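Local coordinates for protein NADH-dependent FAD reductase (Streptomyces globisporus, PDB 4R82) that uses NADH to reduce FAD, supplying freely diffusing FADH2 to the halogenase and monooxygenase that help build the enediyne antibiotic C-1027, at residues S51-S56 and L61-V66. Sequence-based numbering, arbitrary orientation.
Sequences SFTSVS and LVLICV. With MG (magnesium ion), chain J; FAD (flavin-adenine dinucleotide), chain K.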
loop_
_atom_site.group_PDB
_atom_site.type_symbol
_atom_site.label_atom_id
_atom_site.label_comp_id
_atom_site.label_asym_id
_atom_site.label_seq_id
_atom_site.Cartn_x
_atom_site.Cartn_y
_atom_site.Cartn_z
ATOM N N SER A 51 -3.520 -2.979 -3.823
ATOM C CA SER A 51 -3.801 -1.645 -3.298
ATOM C C SER A 51 -4.187 -1.684 -1.813
ATOM O O SER A 51 -4.506 -0.652 -1.226
ATOM C CB SER A 51 -4.924 -0.988 -4.105
ATOM O OG SER A 51 -6.127 -1.722 -3.945
ATOM N N PHE A 52 -4.154 -2.868 -1.213
ATOM C CA PHE A 52 -4.450 -3.020 0.208
ATOM C C PHE A 52 -3.516 -2.155 1.038
ATOM O O PHE A 52 -2.297 -2.189 0.856
ATOM C CB PHE A 52 -4.290 -4.488 0.618
ATOM C CG PHE A 52 -4.405 -4.714 2.093
ATOM C CD1 PHE A 52 -5.650 -4.804 2.696
ATOM C CD2 PHE A 52 -3.264 -4.813 2.882
ATOM C CE1 PHE A 52 -5.756 -4.990 4.068
ATOM C CE2 PHE A 52 -3.360 -5.002 4.249
ATOM C CZ PHE A 52 -4.613 -5.092 4.846
ATOM N N THR A 53 -4.086 -1.402 1.976
ATOM C CA THR A 53 -3.288 -0.526 2.829
ATOM C C THR A 53 -3.872 -0.547 4.231
ATOM O O THR A 53 -5.074 -0.388 4.392
ATOM C CB THR A 53 -3.342 0.905 2.300
ATOM O OG1 THR A 53 -2.864 0.918 0.947
ATOM C CG2 THR A 53 -2.488 1.828 3.152
ATOM N N SER A 54 -3.044 -0.742 5.253
ATOM C CA SER A 54 -3.562 -0.606 6.606
ATOM C C SER A 54 -3.587 0.875 6.982
ATOM O O SER A 54 -2.641 1.620 6.712
ATOM C CB SER A 54 -2.764 -1.431 7.604
ATOM O OG SER A 54 -1.367 -1.302 7.428
ATOM N N VAL A 55 -4.692 1.305 7.580
ATOM C CA VAL A 55 -4.961 2.724 7.736
ATOM C C VAL A 55 -4.903 3.210 9.184
ATOM O O VAL A 55 -4.227 4.204 9.489
ATOM C CB VAL A 55 -6.348 3.071 7.142
ATOM C CG1 VAL A 55 -6.717 4.543 7.404
ATOM C CG2 VAL A 55 -6.366 2.780 5.629
ATOM N N SER A 56 -5.613 2.528 10.075
ATOM C CA SER A 56 -5.863 3.077 11.401
ATOM C C SER A 56 -5.840 1.960 12.424
ATOM O O SER A 56 -6.223 0.836 12.108
ATOM C CB SER A 56 -7.240 3.774 11.411
ATOM O OG SER A 56 -7.649 4.161 12.718
ATOM N N LEU A 61 -8.794 0.004 10.905
ATOM C CA LEU A 61 -9.241 0.211 9.521
ATOM C C LEU A 61 -8.192 -0.153 8.490
ATOM O O LEU A 61 -6.997 0.046 8.713
ATOM C CB LEU A 61 -9.635 1.673 9.276
ATOM C CG LEU A 61 -10.663 2.348 10.180
ATOM C CD1 LEU A 61 -10.846 3.797 9.752
ATOM C CD2 LEU A 61 -11.983 1.590 10.116
ATOM N N VAL A 62 -8.660 -0.678 7.357
ATOM C CA VAL A 62 -7.823 -0.916 6.171
ATOM C C VAL A 62 -8.555 -0.376 4.971
ATOM O O VAL A 62 -9.749 -0.078 5.050
ATOM C CB VAL A 62 -7.545 -2.418 5.945
ATOM C CG1 VAL A 62 -6.880 -3.008 7.171
ATOM C CG2 VAL A 62 -8.850 -3.178 5.632
ATOM N N LEU A 63 -7.853 -0.238 3.849
ATOM C CA LEU A 63 -8.541 0.145 2.622
ATOM C C LEU A 63 -8.068 -0.695 1.452
ATOM O O LEU A 63 -6.982 -1.289 1.493
ATOM C CB LEU A 63 -8.419 1.657 2.326
ATOM C CG LEU A 63 -7.064 2.287 1.976
ATOM C CD1 LEU A 63 -6.658 2.000 0.524
ATOM C CD2 LEU A 63 -7.127 3.792 2.230
ATOM N N ILE A 64 -8.914 -0.759 0.428
ATOM C CA ILE A 64 -8.528 -1.284 -0.871
ATOM C C ILE A 64 -9.031 -0.324 -1.943
ATOM O O ILE A 64 -10.012 0.409 -1.732
ATOM C CB ILE A 64 -9.103 -2.700 -1.128
ATOM C CG1 ILE A 64 -10.624 -2.710 -0.935
ATOM C CG2 ILE A 64 -8.451 -3.726 -0.203
ATOM C CD1 ILE A 64 -11.253 -4.081 -1.210
ATOM N N CYS A 65 -8.371 -0.333 -3.099
ATOM C CA CYS A 65 -8.800 0.493 -4.223
ATOM C C CYS A 65 -9.179 -0.452 -5.336
ATOM O O CYS A 65 -8.378 -1.311 -5.705
ATOM C CB CYS A 65 -7.647 1.376 -4.706
ATOM S SG CYS A 65 -7.012 2.472 -3.407
ATOM N N VAL A 66 -10.389 -0.295 -5.863
ATOM C CA VAL A 66 -10.931 -1.237 -6.834
ATOM C C VAL A 66 -11.425 -0.486 -8.056
ATOM O O VAL A 66 -12.210 0.467 -7.942
ATOM C CB VAL A 66 -12.084 -2.066 -6.223
ATOM C CG1 VAL A 66 -12.666 -3.030 -7.244
ATOM C CG2 VAL A 66 -11.581 -2.847 -5.014
HETATM MG MG MG J . -0.504 0.343 0.122
HETATM N N1 FAD K . -7.328 -4.429 -9.569
HETATM C C2 FAD K . -7.821 -3.501 -8.763
HETATM O O2 FAD K . -9.035 -2.908 -9.081
HETATM N N3 FAD K . -7.224 -3.106 -7.642
HETATM C C4 FAD K . -6.049 -3.652 -7.294
HETATM O O4 FAD K . -5.417 -3.256 -6.130
HETATM C C4X FAD K . -5.452 -4.635 -8.132
HETATM N N5 FAD K . -4.241 -5.176 -7.789
HETATM C C5X FAD K . -3.709 -6.141 -8.594
HETATM C C6 FAD K . -2.465 -6.714 -8.225
HETATM C C7 FAD K . -1.897 -7.685 -9.053
HETATM C C7M FAD K . -0.542 -8.330 -8.680
HETATM C C8 FAD K . -2.560 -8.099 -10.221
HETATM C C8M FAD K . -1.926 -9.163 -11.094
HETATM C C9 FAD K . -3.793 -7.533 -10.583
HETATM C C9A FAD K . -4.379 -6.542 -9.760
HETATM N N10 FAD K . -5.596 -5.985 -10.108
HETATM C C10 FAD K . -6.123 -5.030 -9.289
HETATM C "C1'" FAD K . -6.320 -6.367 -11.323
HETATM C "C2'" FAD K . -7.399 -7.405 -11.087
HETATM O "O2'" FAD K . -6.863 -8.434 -10.269
HETATM C "C3'" FAD K . -7.767 -8.042 -12.422
HETATM O "O3'" FAD K . -6.581 -8.452 -13.074
HETATM C "C4'" FAD K . -8.422 -7.046 -13.328
HETATM O "O4'" FAD K . -9.326 -6.289 -12.570
HETATM C "C5'" FAD K . -9.099 -7.730 -14.542
HETATM O "O5'" FAD K . -10.311 -8.431 -14.214
HETATM P P FAD K . -11.498 -7.758 -13.303
HETATM O O1P FAD K . -12.866 -8.296 -13.704
HETATM O O2P FAD K . -11.471 -6.262 -13.507
HETATM O O3P FAD K . -11.242 -8.101 -11.856
HETATM O O HOH W 1 -0.592 -1.222 -1.367
HETATM O O HOH W 2 1.005 0.558 1.569
#
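Paired backbone bonds between Thr-53 and Leu-63, N to O in both directions, fix the antiparallel register of this beta hairpin. Nearer the turn the register slips by one residue: Val-55 N and Ser-56 N both donate to Leu-61 O, at 2.9 and 3.2 Å, from the same face of its carbonyl plane, which defines a classic beta bulge.

Apolar packing divides between the two faces of the sheet. Phe-52, with CG trans to its own N (chi1 173°), lays the CE1 corner of its ring against Val-62 CB at 3.7 Å, while Ile-64 CG2 sits at the ring edge; Phe-30 of the second subunit meets this ring edge-to-face. The bulge turns Val-55 toward the partner strand, where its CG2 meets Leu-63 CD2 at 3.6 Å, the two side chains crossing at about a right angle.

At the open end the polar contacts reach the flavin. Cys-65 N donates to Ser-51 OG (2.8 Å, 160° at the hydrogen), and the flavin bridges the two segments: Ser-51 N donates to FAD O4 at 3.0 Å, and FAD N3 gives a nearly straight bond to Cys-65 O. One step into the strand is a separate site, where Thr-53 OG1 lies 2.6 Å from a magnesium ion that Thr-53 OG1 of the second subunit also binds.

Matching donors and acceptors from the loop at Ser-51 and the strand at Cys-65 thus read the O4-N3 edge of the isoalloxazine, and the N-H given to O4 would probably help stabilise negative charge on the reduced ring.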